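Local coordinates for protein Cag-Z (Helicobacter pylori, PDB 1S2X) that is of unknown function but is encoded in the cag pathogenicity island, whose genes specify a type IV secretion system, at residues A[42-47]-A[140-145]; A[118-123]-A[173-178]. The protein carries 1 engineered substitution. One frame throughout, in Å; residues are numbered along the deposited sequence.

Contact 1: residues A[42-47]-A[140-145]; sequences YATSLK and REYLPP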
loop_
_atom_site.group_PDB
_atom_site.type_symbol
_atom_site.label_atom_id
_atom_site.label_comp_id
_atom_site.label_asym_id
_atom_site.label_seq_id
_atom_site.Cartn_x
_atom_site.Cartn_y
_atom_site.Cartn_z
ATOM N N TYR A 42 -15.704 -16.876 4.655
ATOM C CA TYR A 42 -16.789 -16.390 3.779
ATOM C C TYR A 42 -16.512 -16.610 2.311
ATOM O O TYR A 42 -17.393 -16.493 1.469
ATOM C CB TYR A 42 -17.021 -14.892 4.041
ATOM C CG TYR A 42 -17.709 -14.612 5.360
ATOM C CD1 TYR A 42 -19.063 -14.873 5.525
ATOM C CD2 TYR A 42 -17.011 -14.086 6.440
ATOM C CE1 TYR A 42 -19.718 -14.624 6.725
ATOM C CE2 TYR A 42 -17.646 -13.837 7.640
ATOM C CZ TYR A 42 -18.993 -14.109 7.777
ATOM O OH TYR A 42 -19.619 -13.855 8.970
ATOM N N ALA A 43 -15.256 -16.912 1.963
ATOM C CA ALA A 43 -14.968 -16.895 0.520
ATOM C C ALA A 43 -14.572 -18.246 -0.041
ATOM O O ALA A 43 -14.355 -18.361 -1.253
ATOM C CB ALA A 43 -13.884 -15.864 0.238
ATOM N N THR A 44 -14.466 -19.299 0.772
ATOM C CA THR A 44 -14.109 -20.583 0.163
ATOM C C THR A 44 -15.175 -21.097 -0.798
ATOM O O THR A 44 -14.852 -21.752 -1.800
ATOM C CB THR A 44 -13.854 -21.656 1.243
ATOM O OG1 THR A 44 -15.030 -21.749 2.056
ATOM C CG2 THR A 44 -12.703 -21.266 2.153
ATOM N N SER A 45 -16.454 -20.832 -0.553
ATOM C CA SER A 45 -17.525 -21.297 -1.432
ATOM C C SER A 45 -17.481 -20.723 -2.843
ATOM O O SER A 45 -18.124 -21.288 -3.746
ATOM C CB SER A 45 -18.888 -20.994 -0.793
ATOM O OG SER A 45 -19.234 -19.622 -0.893
ATOM N N LEU A 46 -16.751 -19.644 -3.118
ATOM C CA LEU A 46 -16.598 -19.162 -4.488
ATOM C C LEU A 46 -16.135 -20.286 -5.430
ATOM O O LEU A 46 -16.490 -20.358 -6.604
ATOM C CB LEU A 46 -15.569 -18.036 -4.605
ATOM C CG LEU A 46 -15.905 -16.723 -3.906
ATOM C CD1 LEU A 46 -14.688 -15.809 -3.951
ATOM C CD2 LEU A 46 -17.156 -16.106 -4.533
ATOM N N LYS A 47 -15.313 -21.159 -4.872
ATOM C CA LYS A 47 -14.761 -22.290 -5.619
ATOM C C LYS A 47 -15.866 -23.228 -6.074
ATOM O O LYS A 47 -15.764 -23.919 -7.086
ATOM C CB LYS A 47 -13.743 -23.011 -4.737
ATOM C CG LYS A 47 -13.026 -24.178 -5.382
ATOM C CD LYS A 47 -11.607 -24.322 -4.858
ATOM C CE LYS A 47 -10.584 -23.971 -5.928
ATOM N NZ LYS A 47 -11.019 -24.425 -7.278
ATOM N N ARG A 140 -7.249 -16.023 -4.917
ATOM C CA ARG A 140 -7.002 -16.798 -6.132
ATOM C C ARG A 140 -7.230 -18.280 -5.890
ATOM O O ARG A 140 -7.617 -19.014 -6.801
ATOM C CB ARG A 140 -5.573 -16.590 -6.626
ATOM C CG ARG A 140 -5.444 -16.240 -8.096
ATOM C CD ARG A 140 -6.298 -17.123 -8.996
ATOM N NE ARG A 140 -6.179 -16.749 -10.405
ATOM C CZ ARG A 140 -6.655 -17.412 -11.449
ATOM N NH1 ARG A 140 -7.327 -18.549 -11.307
ATOM N NH2 ARG A 140 -6.459 -16.939 -12.667
ATOM N N GLU A 141 -6.994 -18.753 -4.665
ATOM C CA GLU A 141 -7.083 -20.208 -4.520
ATOM C C GLU A 141 -8.516 -20.731 -4.449
ATOM O O GLU A 141 -8.635 -21.964 -4.451
ATOM C CB GLU A 141 -6.280 -20.632 -3.290
ATOM C CG GLU A 141 -6.909 -20.263 -1.962
ATOM C CD GLU A 141 -6.422 -18.943 -1.400
ATOM O OE1 GLU A 141 -6.559 -18.741 -0.175
ATOM O OE2 GLU A 141 -5.909 -18.098 -2.171
ATOM N N TYR A 142 -9.558 -19.909 -4.410
ATOM C CA TYR A 142 -10.960 -20.305 -4.321
ATOM C C TYR A 142 -11.748 -19.882 -5.555
ATOM O O TYR A 142 -12.983 -19.936 -5.581
ATOM C CB TYR A 142 -11.630 -19.761 -3.035
ATOM C CG TYR A 142 -10.882 -20.332 -1.840
ATOM C CD1 TYR A 142 -10.880 -21.716 -1.653
ATOM C CD2 TYR A 142 -10.188 -19.548 -0.936
ATOM C CE1 TYR A 142 -10.215 -22.300 -0.591
ATOM C CE2 TYR A 142 -9.514 -20.125 0.130
ATOM C CZ TYR A 142 -9.530 -21.500 0.300
ATOM O OH TYR A 142 -8.868 -22.092 1.354
ATOM N N LEU A 143 -11.035 -19.465 -6.584
ATOM C CA LEU A 143 -11.636 -19.063 -7.854
ATOM C C LEU A 143 -12.010 -20.281 -8.698
ATOM O O LEU A 143 -11.121 -21.100 -8.952
ATOM C CB LEU A 143 -10.665 -18.205 -8.659
ATOM C CG LEU A 143 -10.668 -16.684 -8.471
ATOM C CD1 LEU A 143 -11.133 -16.284 -7.089
ATOM C CD2 LEU A 143 -9.279 -16.127 -8.747
ATOM N N PRO A 144 -13.254 -20.394 -9.140
ATOM C CA PRO A 144 -13.669 -21.515 -9.990
ATOM C C PRO A 144 -12.831 -21.617 -11.267
ATOM O O PRO A 144 -12.345 -20.623 -11.816
ATOM C CB PRO A 144 -15.115 -21.192 -10.365
ATOM C CG PRO A 144 -15.565 -20.112 -9.455
ATOM C CD PRO A 144 -14.354 -19.453 -8.874
ATOM N N PRO A 145 -12.675 -22.835 -11.784
ATOM C CA PRO A 145 -11.740 -23.066 -12.889
ATOM C C PRO A 145 -12.198 -22.397 -14.179
ATOM O O PRO A 145 -11.435 -22.210 -15.120
ATOM C CB PRO A 145 -11.745 -24.587 -13.047
ATOM C CG PRO A 145 -13.046 -25.033 -12.464
ATOM C CD PRO A 145 -13.396 -24.056 -11.390
#
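In Y142, CG stands anti to its own carbonyl carbon, beside the backbone N (chi1 -60°), and the ring beyond it lies against T44, which answers with a first torsion that leaves its methyl CG2 anti to the carbonyl carbon, beside the backbone N. The two side chains then run side by side in the same direction, and CG2 rests over one face of the ring, 3.9 Å from the Y142 centroid and 18° off the normal. This is a CH-pi contact, shifted toward the rim on the CZ and CE1 side. CG of E141 lies over the opposite face, so the ring is sandwiched between two aliphatic groups. Nearer its root, CB of Y142 is 3.5 Å from A43 O.

K47 has CG anti to the backbone N (chi1 -177°), and further bends along the chain carry its methylenes past the backbone of 141-142, with K47 CE 3.2 Å from E141 O. The backbones themselves come close here. K47 N and Y142 O are 2.7 Å apart, but the angle is too poor for a hydrogen bond, and K47 N is instead bonded to T44 O. P144 adds its ring, CG lying 3.0 Å from L46 O, an oxygen that accepts a hydrogen bond from S49 OG.

The hydroxyl of Y142 is hydrogen-bonded to Q40 of helix 31-43. The contact thus packs segment 42-47, on helix 31-43, against the loop joining helix 105-135 to helix 149-158, while helix 52-68 touches both sides, R58 meeting L46 and F55 meeting P144.

Contact 2: residues A[118-123]-A[173-178]; sequences NFNNFT and QDIGTK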
loop_
_atom_site.group_PDB
_atom_site.type_symbol
_atom_site.label_atom_id
_atom_site.label_comp_id
_atom_site.label_asym_id
_atom_site.label_seq_id
_atom_site.Cartn_x
_atom_site.Cartn_y
_atom_site.Cartn_z
ATOM N N ASN A 118 15.651 6.628 -1.133
ATOM C CA ASN A 118 15.174 5.701 -0.115
ATOM C C ASN A 118 13.728 6.026 0.257
ATOM O O ASN A 118 12.999 5.137 0.706
ATOM C CB ASN A 118 16.069 5.726 1.125
ATOM C CG ASN A 118 17.402 5.052 0.867
ATOM O OD1 ASN A 118 17.552 4.304 -0.104
ATOM N ND2 ASN A 118 18.372 5.314 1.740
ATOM N N PHE A 119 13.348 7.287 0.072
ATOM C CA PHE A 119 11.959 7.707 0.257
ATOM C C PHE A 119 11.117 7.049 -0.837
ATOM O O PHE A 119 10.073 6.451 -0.576
ATOM C CB PHE A 119 11.784 9.224 0.241
ATOM C CG PHE A 119 10.347 9.712 0.157
ATOM C CD1 PHE A 119 9.765 10.042 -1.058
ATOM C CD2 PHE A 119 9.574 9.837 1.293
ATOM C CE1 PHE A 119 8.452 10.469 -1.145
ATOM C CE2 PHE A 119 8.249 10.249 1.222
ATOM C CZ PHE A 119 7.684 10.554 0.003
ATOM N N ASN A 120 11.594 7.166 -2.077
ATOM C CA ASN A 120 10.823 6.615 -3.181
ATOM C C ASN A 120 10.603 5.111 -2.993
ATOM O O ASN A 120 9.509 4.619 -3.258
ATOM C CB ASN A 120 11.498 6.857 -4.527
ATOM C CG ASN A 120 10.537 6.606 -5.681
ATOM O OD1 ASN A 120 9.374 7.003 -5.607
ATOM N ND2 ASN A 120 10.988 5.958 -6.749
ATOM N N ASN A 121 11.639 4.413 -2.552
ATOM C CA ASN A 121 11.656 2.961 -2.466
ATOM C C ASN A 121 10.949 2.411 -1.246
ATOM O O ASN A 121 10.247 1.385 -1.301
ATOM C CB ASN A 121 13.123 2.482 -2.494
ATOM C CG ASN A 121 13.638 2.633 -3.922
ATOM O OD1 ASN A 121 14.833 2.742 -4.157
ATOM N ND2 ASN A 121 12.700 2.641 -4.860
ATOM N N PHE A 122 11.132 3.099 -0.119
ATOM C CA PHE A 122 10.461 2.631 1.094
ATOM C C PHE A 122 8.954 2.816 0.974
ATOM O O PHE A 122 8.167 1.956 1.375
ATOM C CB PHE A 122 11.037 3.388 2.279
ATOM C CG PHE A 122 10.283 3.240 3.588
ATOM C CD1 PHE A 122 9.419 4.227 4.016
ATOM C CD2 PHE A 122 10.441 2.121 4.385
ATOM C CE1 PHE A 122 8.731 4.097 5.207
ATOM C CE2 PHE A 122 9.769 1.994 5.584
ATOM C CZ PHE A 122 8.913 2.992 6.009
ATOM N N THR A 123 8.516 3.949 0.415
ATOM C CA THR A 123 7.083 4.202 0.352
ATOM C C THR A 123 6.432 3.328 -0.717
ATOM O O THR A 123 5.389 2.732 -0.442
ATOM C CB THR A 123 6.713 5.667 0.050
ATOM O OG1 THR A 123 7.352 6.085 -1.154
ATOM C CG2 THR A 123 7.202 6.580 1.163
ATOM N N GLN A 173 0.948 8.690 -6.881
ATOM C CA GLN A 173 1.125 9.913 -7.657
ATOM C C GLN A 173 1.698 11.016 -6.773
ATOM O O GLN A 173 2.525 11.812 -7.211
ATOM C CB GLN A 173 -0.180 10.382 -8.306
ATOM C CG GLN A 173 -0.383 9.833 -9.712
ATOM C CD GLN A 173 -1.680 10.252 -10.366
ATOM O OE1 GLN A 173 -2.749 9.722 -10.051
ATOM N NE2 GLN A 173 -1.601 11.211 -11.301
ATOM N N ASP A 174 1.241 11.033 -5.524
ATOM C CA ASP A 174 1.755 12.018 -4.578
ATOM C C ASP A 174 3.176 11.695 -4.111
ATOM O O ASP A 174 3.949 12.623 -3.846
ATOM C CB ASP A 174 0.813 12.120 -3.383
ATOM C CG ASP A 174 1.202 13.215 -2.411
ATOM O OD1 ASP A 174 1.656 12.830 -1.307
ATOM O OD2 ASP A 174 1.042 14.411 -2.739
ATOM N N ILE A 175 3.519 10.419 -3.999
ATOM C CA ILE A 175 4.868 9.961 -3.683
ATOM C C ILE A 175 5.835 10.496 -4.742
ATOM O O ILE A 175 6.908 10.988 -4.386
ATOM C CB ILE A 175 4.956 8.432 -3.629
ATOM C CG1 ILE A 175 4.361 7.814 -2.354
ATOM C CG2 ILE A 175 6.385 7.960 -3.813
ATOM C CD1 ILE A 175 4.216 6.308 -2.433
ATOM N N GLY A 176 5.398 10.396 -5.998
ATOM C CA GLY A 176 6.106 10.889 -7.168
ATOM C C GLY A 176 6.334 12.387 -7.117
ATOM O O GLY A 176 7.402 12.900 -7.470
ATOM N N THR A 177 5.328 13.126 -6.653
ATOM C CA THR A 177 5.479 14.563 -6.455
ATOM C C THR A 177 6.329 14.915 -5.247
ATOM O O THR A 177 7.007 15.947 -5.218
ATOM C CB THR A 177 4.099 15.222 -6.255
ATOM O OG1 THR A 177 3.339 14.898 -7.415
ATOM C CG2 THR A 177 4.234 16.732 -6.161
ATOM N N LYS A 178 6.283 14.051 -4.232
ATOM C CA LYS A 178 7.094 14.324 -3.046
ATOM C C LYS A 178 8.546 13.966 -3.347
ATOM O O LYS A 178 9.488 14.558 -2.825
ATOM C CB LYS A 178 6.550 13.570 -1.838
ATOM C CG LYS A 178 5.333 14.212 -1.178
ATOM C CD LYS A 178 4.753 13.294 -0.117
ATOM C CE LYS A 178 4.043 14.064 0.989
ATOM N NZ LYS A 178 2.621 14.353 0.642
#
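I175 and T123 run alongside each other in opposite senses, in the packing between two nearly antiparallel helices, whose segment axes come within 9.9 Å at 166°. Both CD1 and CG2 of I175 reach the T123 hydroxyl oxygen, CD1 lying 3.4 Å from OG1, and CD1 also touches T123 CB. The hydroxyl proton is spent within its own helix, which is consistent with OG1 lying against these methyls. With chi1 at 55°, OG1 stands between the backbone N and the carbonyl carbon, from where it donates to F119 O at 2.8 Å. That carbonyl also takes the amide N-H of T123, the two donors arriving from opposite faces of its plane.

N120 lies crosswise to I175, roughly perpendicular, and brings OD1 to 3.6 Å from I175 CG2. F119, whose CB is directed toward the facing helix, has CG anti to its backbone N (chi1 169°). The CE1 corner of its ring approaches I175 O edge-on, in the plane of the ring, at 3.6 Å, while T123 CG2 lies over one ring face, toward the rim. K178 crosses the phenyl obliquely: its CB sits 3.7 Å from both CE1 and CZ of F119, and CD is near CZ. Beyond that the rest of the lysine departs from F119, and NZ forms a salt bridge, 2.7 Å, with OD1 of D174 one turn earlier in the same helix, on the syn lone pair of OD1.

This buried contact joins helix 105-135 to helix 161-183 by side-chain packing. Helix 74-101 lies alongside, its S87 and C91 touching F119 and its Y88 making a cation-pi contact with K178.

The two contacts lie on opposite sides of the chain's centre, 35 Å apart between centres and about 23 Å between nearest atoms, and do not touch. Along the chain their segments alternate: 42-47, then 118-123, then 140-145, then 173-178. Helix 105-135 connects them, carrying the first segment of contact 2 and leading into the loop that supplies the second segment of contact 1. Contact 2 belongs to the long helices of the body, whereas contact 1 sets the segment on helix 31-43 beside the later loop, toward one end of the molecule. Both join residues far apart in sequence, at least 93 and 50 positions respectively, in a chain without strands.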